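PDB 3G7U: cytosine-specific methyltransferase from Escherichia coli O157:H7 EDL933, which probably transfers a methyl group from S-adenosyl-L-methionine to carbon 5 of cytosine in DNA, giving 5-methylcytosine and S-adenosyl-L-homocysteine. Local coordinates for residues A[35-40]-A[49-54]; A[26-31]-A[64-69]; A[13-18]-A[74-79]; A[19-24]-A[331-336]; A[319-324]-A[338-343]. All coordinates share one frame; numbering follows the deposited sequence. Where two conformers were deposited one is given.

Contact 1. Residues A[35-40]-A[49-54]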
# COMPACT_ATOMS: atom_id res chain seq x y z
N HIS A 35 -14.77 -5.95 0.20
CA HIS A 35 -13.84 -6.42 -0.80
C HIS A 35 -12.36 -6.26 -0.39
O HIS A 35 -11.54 -7.15 -0.64
CB HIS A 35 -14.07 -5.69 -2.12
CG HIS A 35 -15.41 -5.95 -2.71
ND1 HIS A 35 -15.77 -7.18 -3.21
CD2 HIS A 35 -16.51 -5.16 -2.81
CE1 HIS A 35 -17.02 -7.13 -3.63
NE2 HIS A 35 -17.49 -5.92 -3.41
N ALA A 36 -12.04 -5.10 0.18
CA ALA A 36 -10.70 -4.81 0.65
C ALA A 36 -10.31 -5.79 1.73
O ALA A 36 -9.25 -6.40 1.66
CB ALA A 36 -10.61 -3.39 1.15
N ILE A 37 -11.18 -5.99 2.73
CA ILE A 37 -10.77 -6.90 3.80
C ILE A 37 -10.74 -8.37 3.38
O ILE A 37 -9.91 -9.14 3.87
CB ILE A 37 -11.60 -6.74 5.10
CG1 ILE A 37 -10.78 -7.25 6.30
CG2 ILE A 37 -12.99 -7.43 4.99
CD1 ILE A 37 -11.47 -7.04 7.61
N ASN A 38 -11.61 -8.78 2.45
CA ASN A 38 -11.51 -10.12 1.93
C ASN A 38 -10.19 -10.29 1.22
O ASN A 38 -9.54 -11.32 1.33
CB ASN A 38 -12.68 -10.41 0.97
CG ASN A 38 -13.97 -10.67 1.72
OD1 ASN A 38 -13.96 -10.86 2.94
ND2 ASN A 38 -15.09 -10.68 1.00
N THR A 39 -9.79 -9.28 0.47
CA THR A 39 -8.48 -9.39 -0.20
C THR A 39 -7.30 -9.42 0.79
O THR A 39 -6.32 -10.16 0.60
CB THR A 39 -8.29 -8.30 -1.27
OG1 THR A 39 -9.27 -8.54 -2.30
CG2 THR A 39 -6.88 -8.37 -1.87
N HIS A 40 -7.43 -8.65 1.87
CA HIS A 40 -6.41 -8.67 2.90
C HIS A 40 -6.31 -10.10 3.43
O HIS A 40 -5.19 -10.66 3.55
CB HIS A 40 -6.74 -7.66 4.01
CG HIS A 40 -5.58 -7.37 4.90
ND1 HIS A 40 -5.13 -8.28 5.85
CD2 HIS A 40 -4.80 -6.27 5.03
CE1 HIS A 40 -4.10 -7.76 6.49
NE2 HIS A 40 -3.90 -6.53 6.03
N HIS A 49 -9.07 -10.78 11.08
CA HIS A 49 -9.73 -9.76 10.25
C HIS A 49 -10.99 -9.30 10.87
O HIS A 49 -11.88 -10.12 11.16
CB HIS A 49 -9.97 -10.32 8.84
CG HIS A 49 -8.70 -10.47 8.08
ND1 HIS A 49 -7.95 -11.63 8.11
CD2 HIS A 49 -7.98 -9.57 7.38
CE1 HIS A 49 -6.82 -11.44 7.46
NE2 HIS A 49 -6.81 -10.19 7.01
N VAL A 50 -11.07 -8.00 11.10
CA VAL A 50 -12.21 -7.42 11.78
C VAL A 50 -12.79 -6.41 10.81
O VAL A 50 -12.13 -5.40 10.51
CB VAL A 50 -11.75 -6.76 13.07
CG1 VAL A 50 -12.88 -5.94 13.71
CG2 VAL A 50 -11.29 -7.85 14.06
N GLN A 51 -13.97 -6.72 10.28
CA GLN A 51 -14.65 -5.78 9.37
C GLN A 51 -15.52 -4.86 10.17
O GLN A 51 -16.64 -5.20 10.48
CB GLN A 51 -15.48 -6.54 8.34
CG GLN A 51 -16.11 -5.60 7.29
CD GLN A 51 -17.13 -6.27 6.44
OE1 GLN A 51 -17.29 -7.49 6.45
NE2 GLN A 51 -17.80 -5.47 5.62
N GLU A 52 -14.99 -3.69 10.52
CA GLU A 52 -15.61 -2.85 11.51
C GLU A 52 -15.23 -1.39 11.30
O GLU A 52 -14.16 -1.08 10.83
CB GLU A 52 -15.22 -3.33 12.92
CG GLU A 52 -16.18 -2.79 14.04
CD GLU A 52 -17.60 -2.99 13.62
OE1 GLU A 52 -18.05 -4.10 13.82
OE2 GLU A 52 -18.21 -2.08 12.95
N ASP A 53 -16.18 -0.54 11.66
CA ASP A 53 -16.02 0.85 11.88
C ASP A 53 -15.20 1.03 13.16
O ASP A 53 -15.62 0.58 14.26
CB ASP A 53 -17.44 1.37 12.05
CG ASP A 53 -17.54 2.89 12.00
OD1 ASP A 53 -16.66 3.59 12.53
OD2 ASP A 53 -18.56 3.39 11.47
N VAL A 54 -14.06 1.71 13.05
CA VAL A 54 -13.14 1.93 14.17
C VAL A 54 -13.83 2.74 15.29
O VAL A 54 -13.45 2.68 16.46
CB VAL A 54 -11.80 2.54 13.64
CG1 VAL A 54 -11.11 3.39 14.65
CG2 VAL A 54 -10.86 1.45 13.16
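Ile37 carries the apolar half of this contact, pushing its longer branch from helix 34-43 against the end of strand 48-50. CG1 stands anti to the backbone N (chi1 -156°) and CD1 prolongs the extended chain, so the two carbons reach different partners. CG1 lies 3.8 Å from CD2 of His49, oblique to that imidazole, while CD1 goes on to Val50 O at 3.4 Å and to the CB of Gln51 at 4.1 Å. The Ile37 and His49 side chains run past each other in opposite directions.

His49 turns back toward the helix and meets His40 one turn beyond Ile37. His40 ND1 and His49 NE2 are 2.8 Å apart in a bent hydrogen bond (147°) in which either ring could be the donor. The two imidazoles meet rim to rim with their planes 66° apart, and each nitrogen lies near the plane of the other ring. His40 is also held through NE2 by Ser16 OG, so both of its ring nitrogens are engaged and its rotation is probably fixed. Val50 pairs through its backbone with Ala29 of strand 25-30 and with Glu31 just after it, and Gln51 sends its amide nitrogen to Ile32 O. The contact joins the helix and second strand of the beta-alpha-beta unit 25-30, 34-43, 48-50, a crossover characteristic of the Rossmann-like fold of class I methyltransferases.

Contact 2. Residues A[26-31]-A[64-69]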
# COMPACT_ATOMS: atom_id res chain seq x y z
N VAL A 26 1.81 -9.09 11.69
CA VAL A 26 0.57 -8.29 11.54
C VAL A 26 -0.51 -9.19 12.13
O VAL A 26 -0.91 -10.19 11.51
CB VAL A 26 0.25 -7.97 10.06
CG1 VAL A 26 -1.16 -7.28 9.93
CG2 VAL A 26 1.37 -7.07 9.48
N LYS A 27 -0.92 -8.88 13.34
CA LYS A 27 -1.79 -9.80 14.10
C LYS A 27 -3.27 -9.59 13.77
O LYS A 27 -4.07 -10.52 13.88
CB LYS A 27 -1.60 -9.65 15.61
CG LYS A 27 -0.28 -10.13 16.14
CD LYS A 27 -0.12 -11.62 15.89
CE LYS A 27 0.79 -12.24 16.91
NZ LYS A 27 1.15 -13.62 16.55
N MET A 28 -3.62 -8.39 13.32
CA MET A 28 -5.03 -8.04 13.11
C MET A 28 -5.06 -6.95 12.05
O MET A 28 -4.26 -6.03 12.12
CB MET A 28 -5.68 -7.48 14.39
CG MET A 28 -7.21 -7.05 14.30
SD MET A 28 -7.85 -6.37 15.88
CE MET A 28 -8.04 -8.00 16.59
N ALA A 29 -6.00 -7.06 11.11
CA ALA A 29 -6.32 -5.94 10.22
C ALA A 29 -7.76 -5.49 10.44
O ALA A 29 -8.66 -6.36 10.58
CB ALA A 29 -6.11 -6.38 8.76
N VAL A 30 -8.01 -4.18 10.52
CA VAL A 30 -9.36 -3.66 10.66
C VAL A 30 -9.69 -2.85 9.41
O VAL A 30 -8.99 -1.89 9.08
CB VAL A 30 -9.54 -2.76 11.92
CG1 VAL A 30 -11.00 -2.22 12.01
CG2 VAL A 30 -9.19 -3.55 13.21
N GLU A 31 -10.74 -3.26 8.73
CA GLU A 31 -11.13 -2.58 7.46
C GLU A 31 -12.63 -2.74 7.25
O GLU A 31 -13.12 -3.83 7.30
CB GLU A 31 -10.35 -3.25 6.31
CG GLU A 31 -10.74 -2.83 4.87
CD GLU A 31 -10.73 -1.34 4.67
OE1 GLU A 31 -9.73 -0.68 5.01
OE2 GLU A 31 -11.74 -0.79 4.17
N GLY A 64 -10.37 -8.00 23.96
CA GLY A 64 -11.41 -9.04 23.90
C GLY A 64 -11.39 -9.86 22.64
O GLY A 64 -11.62 -11.06 22.68
N PHE A 65 -11.10 -9.22 21.50
CA PHE A 65 -10.97 -9.97 20.26
C PHE A 65 -9.83 -10.94 20.33
O PHE A 65 -9.94 -12.07 19.84
CB PHE A 65 -10.65 -9.02 19.08
CG PHE A 65 -11.77 -8.08 18.68
CD1 PHE A 65 -13.10 -8.31 19.01
CD2 PHE A 65 -11.48 -6.98 17.88
CE1 PHE A 65 -14.11 -7.43 18.62
CE2 PHE A 65 -12.48 -6.10 17.45
CZ PHE A 65 -13.80 -6.33 17.80
N PHE A 66 -8.71 -10.52 20.92
CA PHE A 66 -7.54 -11.40 21.00
C PHE A 66 -7.66 -12.49 22.05
O PHE A 66 -7.10 -13.57 21.88
CB PHE A 66 -6.30 -10.57 21.30
CG PHE A 66 -5.74 -9.87 20.10
CD1 PHE A 66 -5.15 -10.59 19.07
CD2 PHE A 66 -5.77 -8.49 20.04
CE1 PHE A 66 -4.61 -9.91 17.96
CE2 PHE A 66 -5.21 -7.81 18.93
CZ PHE A 66 -4.64 -8.52 17.91
N LYS A 67 -8.29 -12.13 23.16
CA LYS A 67 -8.50 -13.02 24.34
C LYS A 67 -7.24 -13.45 25.09
O LYS A 67 -7.32 -14.23 26.02
CB LYS A 67 -9.24 -14.30 23.93
CG LYS A 67 -10.63 -14.06 23.44
CD LYS A 67 -11.39 -15.35 23.27
CE LYS A 67 -10.71 -16.37 22.37
NZ LYS A 67 -11.22 -16.32 20.99
N ASN A 68 -6.07 -12.95 24.69
CA ASN A 68 -4.84 -13.55 25.17
C ASN A 68 -3.84 -12.50 25.61
O ASN A 68 -2.63 -12.71 25.47
CB ASN A 68 -4.22 -14.46 24.08
CG ASN A 68 -3.96 -13.70 22.79
OD1 ASN A 68 -3.99 -12.48 22.79
ND2 ASN A 68 -3.75 -14.42 21.70
N ASP A 69 -4.36 -11.37 26.10
CA ASP A 69 -3.52 -10.26 26.57
C ASP A 69 -2.38 -9.94 25.57
O ASP A 69 -1.26 -9.67 25.99
CB ASP A 69 -2.91 -10.57 27.94
CG ASP A 69 -3.96 -10.67 29.04
OD1 ASP A 69 -5.12 -10.21 28.84
OD2 ASP A 69 -3.62 -11.24 30.12
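Met28 meets Phe66 in a Met-aromatic contact that packs strand 25-30 of the Rossmann-like sheet against the last turn of helix 59-66. The methyl group comes over one face of the phenyl ring: CE is 3.9 Å from the Phe66 centroid and only 24° off the ring normal, a CH-pi approach slightly displaced toward the rim. The sulfur stands farther out, with SD 5.0 Å from the same centroid in an oblique position.

The methionine chain is extended through chi1 and chi2, then turns at chi3 (-78°), and this last bend carries the methyl group onto the ring. The same methyl also serves Phe65, whose side chain runs at about a right angle to Met28. There CE lies near the plane of the Phe65 ring, at its edge, and also touches CB of that residue at 3.7 Å. One methyl therefore fills the corner between two successive phenylalanines, facing one ring and bordering the other.

Phe66 reaches on to Leu48 and Ile6 of the flanking strands. Lys27 packs through CB; the rest of its chain leads away, and NZ forms a salt bridge with Asp25 OD2. Lys27 CB lies 3.8 Å from Phe66 CE1, oblique to the ring.

Contact 3. Residues A[13-18]-A[74-79]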
# COMPACT_ATOMS: atom_id res chain seq x y z
N GLY A 13 -3.80 -4.26 2.16
CA GLY A 13 -2.61 -4.59 2.93
C GLY A 13 -1.27 -4.14 2.37
O GLY A 13 -0.26 -4.81 2.57
N GLY A 14 -1.26 -3.02 1.65
CA GLY A 14 0.03 -2.40 1.26
C GLY A 14 0.92 -2.12 2.49
O GLY A 14 2.09 -2.51 2.51
N LEU A 15 0.38 -1.44 3.50
CA LEU A 15 1.16 -1.09 4.69
C LEU A 15 1.42 -2.36 5.50
O LEU A 15 2.49 -2.50 6.07
CB LEU A 15 0.38 -0.07 5.53
CG LEU A 15 1.12 0.57 6.67
CD1 LEU A 15 2.20 1.56 6.08
CD2 LEU A 15 0.11 1.36 7.51
N SER A 16 0.46 -3.28 5.52
CA SER A 16 0.62 -4.59 6.18
C SER A 16 1.79 -5.37 5.61
O SER A 16 2.60 -5.98 6.35
CB SER A 16 -0.62 -5.46 6.02
OG SER A 16 -1.64 -5.05 6.91
N LEU A 17 1.90 -5.37 4.29
CA LEU A 17 3.00 -6.14 3.63
C LEU A 17 4.34 -5.48 3.98
O LEU A 17 5.33 -6.16 4.23
CB LEU A 17 2.80 -6.18 2.12
CG LEU A 17 3.94 -6.87 1.34
CD1 LEU A 17 4.20 -8.30 1.93
CD2 LEU A 17 3.60 -6.92 -0.15
N GLY A 18 4.35 -4.15 3.99
CA GLY A 18 5.53 -3.41 4.45
C GLY A 18 5.91 -3.82 5.87
O GLY A 18 7.08 -4.08 6.14
N GLY A 74 2.89 -2.22 18.02
CA GLY A 74 2.68 -1.08 17.11
C GLY A 74 1.26 -0.96 16.63
O GLY A 74 0.63 -1.97 16.41
N ILE A 75 0.73 0.27 16.53
CA ILE A 75 -0.53 0.50 15.81
C ILE A 75 -0.18 1.29 14.53
O ILE A 75 0.42 2.39 14.62
CB ILE A 75 -1.52 1.27 16.66
CG1 ILE A 75 -2.06 0.32 17.75
CG2 ILE A 75 -2.75 1.77 15.87
CD1 ILE A 75 -2.81 1.07 18.83
N ILE A 76 -0.49 0.70 13.37
CA ILE A 76 -0.18 1.35 12.09
C ILE A 76 -1.50 1.52 11.34
O ILE A 76 -2.48 0.84 11.63
CB ILE A 76 0.87 0.56 11.29
CG1 ILE A 76 0.30 -0.75 10.75
CG2 ILE A 76 2.16 0.30 12.19
CD1 ILE A 76 1.29 -1.67 10.01
N GLY A 77 -1.56 2.49 10.43
CA GLY A 77 -2.78 2.53 9.64
C GLY A 77 -2.89 3.79 8.82
O GLY A 77 -1.98 4.63 8.84
N GLY A 78 -4.01 3.93 8.15
CA GLY A 78 -4.32 5.15 7.37
C GLY A 78 -5.56 5.87 7.87
O GLY A 78 -6.62 5.68 7.32
N PRO A 79 -5.42 6.74 8.88
CA PRO A 79 -6.61 7.41 9.36
C PRO A 79 -7.19 8.28 8.25
O PRO A 79 -6.44 9.00 7.59
CB PRO A 79 -6.09 8.27 10.51
CG PRO A 79 -4.70 8.40 10.32
CD PRO A 79 -4.23 7.15 9.65
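Leu15, in the first turn of helix 14-22, reaches across to Ile76 and Gly77 of strand 74-77. Its CB points toward the strand, and CG, anti to the backbone N (chi1 -170°), continues the side chain in that direction until it lies 4.0 Å from Ile76 CD1. At the next bond the chain forks, and CD2 does most of the touching. That methyl settles over the backbone where Ile76 gives way to Gly77, 3.5 Å from Gly77 N and 3.8 Å from Gly77 CA, and it also meets Ile76 CG1 at 3.9 Å. The two branched side chains lie antiparallel, overlapping at their ends, so that the stem of the leucine faces the end of the isoleucine while the leucine methyl reaches the isoleucine's base. Ile76 presents CG1 from between its backbone N and carbonyl carbon (chi1 71°), which brings CD1 alongside Leu15 CG.

No hydrogen bond crosses the contact; it is van der Waals packing of a methyl on an isoleucine and on the backbone. Gly77 has almost fully stretched backbone angles. Beyond it the chain passes through Gly78 and Pro79 toward Cys81, the predicted catalytic cysteine. On the helix side, Gly13 is the N-cap residue and lies in what is probably the glycine-rich first motif of C5-methyltransferases, which borders the cofactor pocket.

Around this pair, Leu360 of helix 353-367 touches both Leu15 and Ile76, Ala356 of the same helix touches Leu15, and Leu116 of strand 114-119 packs on both; helix 353-367 thus packs against both sides where helix 14-22 lies on the central sheet.

Contact 4. Residues A[19-24]-A[331-336]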
# COMPACT_ATOMS: atom_id res chain seq x y z
N ALA A 19 4.92 -3.90 6.77
CA ALA A 19 5.20 -4.26 8.15
C ALA A 19 5.76 -5.66 8.23
O ALA A 19 6.77 -5.91 8.93
CB ALA A 19 3.91 -4.14 9.00
N ALA A 20 5.14 -6.59 7.52
CA ALA A 20 5.50 -8.01 7.60
C ALA A 20 6.91 -8.24 7.05
O ALA A 20 7.71 -9.00 7.61
CB ALA A 20 4.46 -8.88 6.84
N ARG A 21 7.22 -7.56 5.95
CA ARG A 21 8.57 -7.69 5.35
C ARG A 21 9.66 -7.06 6.28
O ARG A 21 10.79 -7.56 6.36
CB ARG A 21 8.60 -7.09 3.95
CG ARG A 21 7.97 -7.95 2.88
CD ARG A 21 8.16 -7.31 1.52
NE ARG A 21 8.11 -8.29 0.45
CZ ARG A 21 7.96 -8.01 -0.84
NH1 ARG A 21 7.82 -6.76 -1.23
NH2 ARG A 21 7.97 -9.01 -1.74
N ALA A 22 9.29 -6.01 7.01
CA ALA A 22 10.17 -5.35 7.96
C ALA A 22 10.40 -6.17 9.22
O ALA A 22 11.27 -5.82 10.01
CB ALA A 22 9.62 -3.97 8.35
N GLY A 23 9.63 -7.24 9.42
CA GLY A 23 9.83 -8.14 10.56
C GLY A 23 8.73 -8.18 11.61
O GLY A 23 8.78 -9.01 12.51
N PHE A 24 7.72 -7.31 11.48
CA PHE A 24 6.58 -7.32 12.38
C PHE A 24 5.61 -8.44 12.07
O PHE A 24 5.53 -8.94 10.94
CB PHE A 24 5.86 -5.97 12.31
CG PHE A 24 6.66 -4.82 12.78
CD1 PHE A 24 6.83 -4.55 14.14
CD2 PHE A 24 7.23 -3.94 11.86
CE1 PHE A 24 7.58 -3.44 14.58
CE2 PHE A 24 7.94 -2.84 12.28
CZ PHE A 24 8.13 -2.58 13.65
N PRO A 331 4.25 -7.12 -4.99
CA PRO A 331 4.88 -8.26 -5.65
C PRO A 331 3.91 -9.03 -6.54
O PRO A 331 2.69 -8.97 -6.33
CB PRO A 331 5.28 -9.16 -4.48
CG PRO A 331 4.39 -8.77 -3.35
CD PRO A 331 3.97 -7.37 -3.56
N ASP A 332 4.43 -9.76 -7.51
CA ASP A 332 3.58 -10.56 -8.40
C ASP A 332 2.76 -11.63 -7.74
O ASP A 332 1.75 -12.03 -8.30
CB ASP A 332 4.42 -11.23 -9.50
CG ASP A 332 4.72 -10.32 -10.64
OD1 ASP A 332 4.20 -9.19 -10.69
OD2 ASP A 332 5.48 -10.76 -11.55
N TRP A 333 3.17 -12.08 -6.55
CA TRP A 333 2.43 -13.11 -5.81
C TRP A 333 1.26 -12.57 -4.96
O TRP A 333 0.48 -13.34 -4.43
CB TRP A 333 3.39 -13.97 -4.94
CG TRP A 333 4.31 -13.19 -4.02
CD1 TRP A 333 5.60 -12.85 -4.27
CD2 TRP A 333 4.00 -12.66 -2.70
NE1 TRP A 333 6.14 -12.18 -3.18
CE2 TRP A 333 5.18 -12.05 -2.21
CE3 TRP A 333 2.85 -12.67 -1.88
CZ2 TRP A 333 5.25 -11.42 -0.95
CZ3 TRP A 333 2.91 -12.06 -0.64
CH2 TRP A 333 4.10 -11.44 -0.18
N PHE A 334 1.13 -11.25 -4.90
CA PHE A 334 0.02 -10.62 -4.17
C PHE A 334 -1.23 -10.75 -5.04
O PHE A 334 -1.21 -10.45 -6.23
CB PHE A 334 0.37 -9.16 -3.85
CG PHE A 334 -0.46 -8.57 -2.76
CD1 PHE A 334 0.01 -8.59 -1.43
CD2 PHE A 334 -1.72 -8.04 -3.03
CE1 PHE A 334 -0.77 -8.07 -0.38
CE2 PHE A 334 -2.51 -7.50 -1.98
CZ PHE A 334 -2.02 -7.53 -0.67
N ARG A 335 -2.34 -11.19 -4.45
CA ARG A 335 -3.52 -11.50 -5.22
C ARG A 335 -4.60 -10.46 -4.96
O ARG A 335 -4.92 -10.19 -3.81
CB ARG A 335 -4.05 -12.86 -4.82
CG ARG A 335 -5.14 -13.39 -5.75
CD ARG A 335 -5.49 -14.84 -5.36
NE ARG A 335 -6.54 -15.36 -6.23
CZ ARG A 335 -6.77 -16.65 -6.45
NH1 ARG A 335 -5.97 -17.56 -5.88
NH2 ARG A 335 -7.76 -17.04 -7.27
N PHE A 336 -5.15 -9.89 -6.02
CA PHE A 336 -6.19 -8.84 -5.85
C PHE A 336 -7.55 -9.39 -6.22
O PHE A 336 -7.66 -10.52 -6.70
CB PHE A 336 -5.88 -7.63 -6.74
CG PHE A 336 -4.63 -6.93 -6.34
CD1 PHE A 336 -4.67 -5.97 -5.35
CD2 PHE A 336 -3.40 -7.30 -6.88
CE1 PHE A 336 -3.49 -5.36 -4.90
CE2 PHE A 336 -2.20 -6.69 -6.44
CZ PHE A 336 -2.25 -5.71 -5.47
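Arg21 makes a buried arginine-to-aromatic packing contact with Pro331 and Trp333, joining the end of helix 14-22 to the loop between helices 321-328 and 340-348. Its chain, extended from CG to NE, carries the guanidinium across the gap, and a single terminal nitrogen does the touching: NH2 is 3.8 Å from Pro331 CB and 3.7 Å from Trp333 CZ2. Both approaches are oblique. The guanidinium and indole planes stand 80° apart, so the two flat groups do not stack.

The proline and tryptophan form one surface. Pro331 CG sits 3.5 Å above the indole plane, displaced toward its rim, in a type I turn closed by Phe334 N to Pro331 O at 3.1 Å. Polar partners hold the arginine in place: NE bonds to Gln233 O, and NH2 to Lys229 O and Gly232 O. Trp333 NE1 uses the same Gly232 carbonyl, so that oxygen ties the two side chains together from outside. Behind Arg21 the helix stops in a Schellman motif, with Gly23 at positive phi and Phe24 N bonded to Ala19 O.

Helix 353-367 flanks the helix end, meeting Arg21 through Glu357 and both Ala19 and Ala22 through Leu360, while the loop also packs through Phe336 against helices 321-328 and 340-348.

Contact 5. Residues A[319-324]-A[338-343]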
# COMPACT_ATOMS: atom_id res chain seq x y z
N ILE A 319 -3.41 0.23 -18.96
CA ILE A 319 -2.63 -0.83 -18.31
C ILE A 319 -3.57 -1.86 -17.64
O ILE A 319 -4.73 -1.53 -17.37
CB ILE A 319 -1.59 -0.24 -17.29
CG1 ILE A 319 -2.29 0.56 -16.18
CG2 ILE A 319 -0.49 0.60 -18.09
CD1 ILE A 319 -1.30 1.06 -15.08
N THR A 320 -3.05 -3.04 -17.32
CA THR A 320 -3.79 -4.08 -16.67
C THR A 320 -3.67 -3.91 -15.16
O THR A 320 -2.79 -3.18 -14.67
CB THR A 320 -3.23 -5.48 -17.00
OG1 THR A 320 -1.92 -5.56 -16.48
CG2 THR A 320 -3.18 -5.70 -18.50
N PRO A 321 -4.58 -4.54 -14.40
CA PRO A 321 -4.38 -4.48 -12.94
C PRO A 321 -3.00 -4.97 -12.50
O PRO A 321 -2.41 -4.41 -11.56
CB PRO A 321 -5.47 -5.44 -12.43
CG PRO A 321 -6.54 -5.37 -13.42
CD PRO A 321 -5.84 -5.18 -14.79
N ARG A 322 -2.48 -6.02 -13.13
CA ARG A 322 -1.17 -6.51 -12.68
C ARG A 322 -0.07 -5.49 -12.99
O ARG A 322 0.84 -5.30 -12.20
CB ARG A 322 -0.83 -7.87 -13.30
CG ARG A 322 0.57 -8.46 -12.93
CD ARG A 322 0.83 -8.60 -11.42
NE ARG A 322 -0.09 -9.54 -10.79
CZ ARG A 322 -0.28 -9.63 -9.48
NH1 ARG A 322 0.42 -8.86 -8.64
NH2 ARG A 322 -1.14 -10.52 -9.00
N GLU A 323 -0.20 -4.78 -14.11
CA GLU A 323 0.75 -3.72 -14.43
C GLU A 323 0.69 -2.58 -13.43
O GLU A 323 1.74 -2.10 -12.98
CB GLU A 323 0.52 -3.19 -15.86
CG GLU A 323 0.98 -4.24 -16.91
CD GLU A 323 0.49 -3.99 -18.34
OE1 GLU A 323 -0.41 -3.14 -18.56
OE2 GLU A 323 0.99 -4.68 -19.28
N ALA A 324 -0.52 -2.17 -13.05
CA ALA A 324 -0.69 -1.18 -12.01
C ALA A 324 -0.09 -1.63 -10.68
O ALA A 324 0.55 -0.81 -9.96
CB ALA A 324 -2.16 -0.84 -11.84
N VAL A 338 -10.76 -10.20 -8.40
CA VAL A 338 -10.81 -10.65 -9.81
C VAL A 338 -11.18 -9.56 -10.82
O VAL A 338 -10.67 -9.57 -11.97
CB VAL A 338 -11.73 -11.90 -10.02
CG1 VAL A 338 -11.09 -13.14 -9.42
CG2 VAL A 338 -13.14 -11.69 -9.45
N THR A 339 -12.02 -8.60 -10.43
CA THR A 339 -12.51 -7.61 -11.40
C THR A 339 -11.52 -6.47 -11.49
O THR A 339 -10.87 -6.16 -10.47
CB THR A 339 -13.86 -7.01 -10.95
OG1 THR A 339 -13.68 -6.36 -9.69
CG2 THR A 339 -14.95 -8.09 -10.81
N LYS A 340 -11.41 -5.87 -12.68
CA LYS A 340 -10.56 -4.71 -12.91
C LYS A 340 -11.00 -3.53 -12.06
O LYS A 340 -10.18 -2.84 -11.48
CB LYS A 340 -10.58 -4.31 -14.38
CG LYS A 340 -9.78 -5.24 -15.27
CD LYS A 340 -9.87 -4.81 -16.73
CE LYS A 340 -11.15 -5.32 -17.38
NZ LYS A 340 -11.22 -6.80 -17.44
N TRP A 341 -12.30 -3.32 -12.01
CA TRP A 341 -12.90 -2.25 -11.25
C TRP A 341 -12.40 -2.24 -9.79
O TRP A 341 -11.92 -1.22 -9.29
CB TRP A 341 -14.43 -2.43 -11.27
CG TRP A 341 -15.08 -1.58 -10.28
CD1 TRP A 341 -15.49 -1.93 -9.02
CD2 TRP A 341 -15.34 -0.19 -10.42
NE1 TRP A 341 -16.01 -0.84 -8.37
CE2 TRP A 341 -15.94 0.24 -9.21
CE3 TRP A 341 -15.14 0.74 -11.45
CZ2 TRP A 341 -16.33 1.56 -9.01
CZ3 TRP A 341 -15.54 2.05 -11.25
CH2 TRP A 341 -16.13 2.45 -10.04
N HIS A 342 -12.51 -3.38 -9.13
CA HIS A 342 -12.12 -3.47 -7.72
C HIS A 342 -10.62 -3.48 -7.53
O HIS A 342 -10.13 -2.79 -6.67
CB HIS A 342 -12.75 -4.68 -7.03
CG HIS A 342 -14.22 -4.50 -6.77
ND1 HIS A 342 -14.70 -3.47 -5.99
CD2 HIS A 342 -15.30 -5.19 -7.20
CE1 HIS A 342 -16.02 -3.54 -5.95
NE2 HIS A 342 -16.41 -4.58 -6.67
N SER A 343 -9.90 -4.24 -8.36
CA SER A 343 -8.45 -4.35 -8.18
C SER A 343 -7.77 -2.98 -8.36
O SER A 343 -6.88 -2.64 -7.59
CB SER A 343 -7.87 -5.44 -9.09
OG SER A 343 -8.17 -5.18 -10.46
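The puckered ring of Pro321 is met by two residues of helix 340-348: CG lies 3.7 Å from Lys340 CG and, in the serine conformer given, CB is 3.4 Å from Ser343 OG. The flat groups here belong to Trp341 and His342. One face of the His342 imidazole carries Trp341 CD1, 3.4 Å above the plane and over its centre, while His35 stacks on the opposite face. His342 CD2 in turn lies in the plane of the Trp341 ring, at its edge.

The segments are the N-terminal turns of helices 321-328 and 340-348, and each begins at a threonine N-cap. Thr320 and Glu323 make a capping box: Glu323 N donates to Thr320 OG1 at 3.0 Å, and Thr320 N donates to Glu323 OE1 at 2.9 Å from above the carboxylate plane. In the other helix His342 N reaches Thr339 OG1 at 3.3 Å. The first of these helices probably corresponds to motif IX of the C5-methyltransferases. In the same conformer Ser343 OG, set between its backbone N and carbonyl carbon (chi1 58°), lies near both Thr339 O and Lys340 O. Lys340 bends its chain away from the proline, and its NZ bonds to Asn207 OD1 and Thr256 OG1.

In the fold
From the N terminus, the chain sets down the first segments of contacts 3, 4, 2 and 1 in turn. Contact 1 closes the shortest of these four loops when residues 49-54 return to helix 34-43, contact 2 closes around it at 64-69, and contact 3 closes around both at 74-79, giving a nest of helix-strand contacts on the central sheet. Contact 4 opens inside contact 3 but closes only at 331-336, so the two cross, while contacts 1 and 2 nest within it. Contact 5 opens at 319-324, crosses contact 4 and closes just after it at 338-343. Contact 4 ties helix 14-22 to the loop between helices 321-328 and 340-348, and contact 5 joins those two helices.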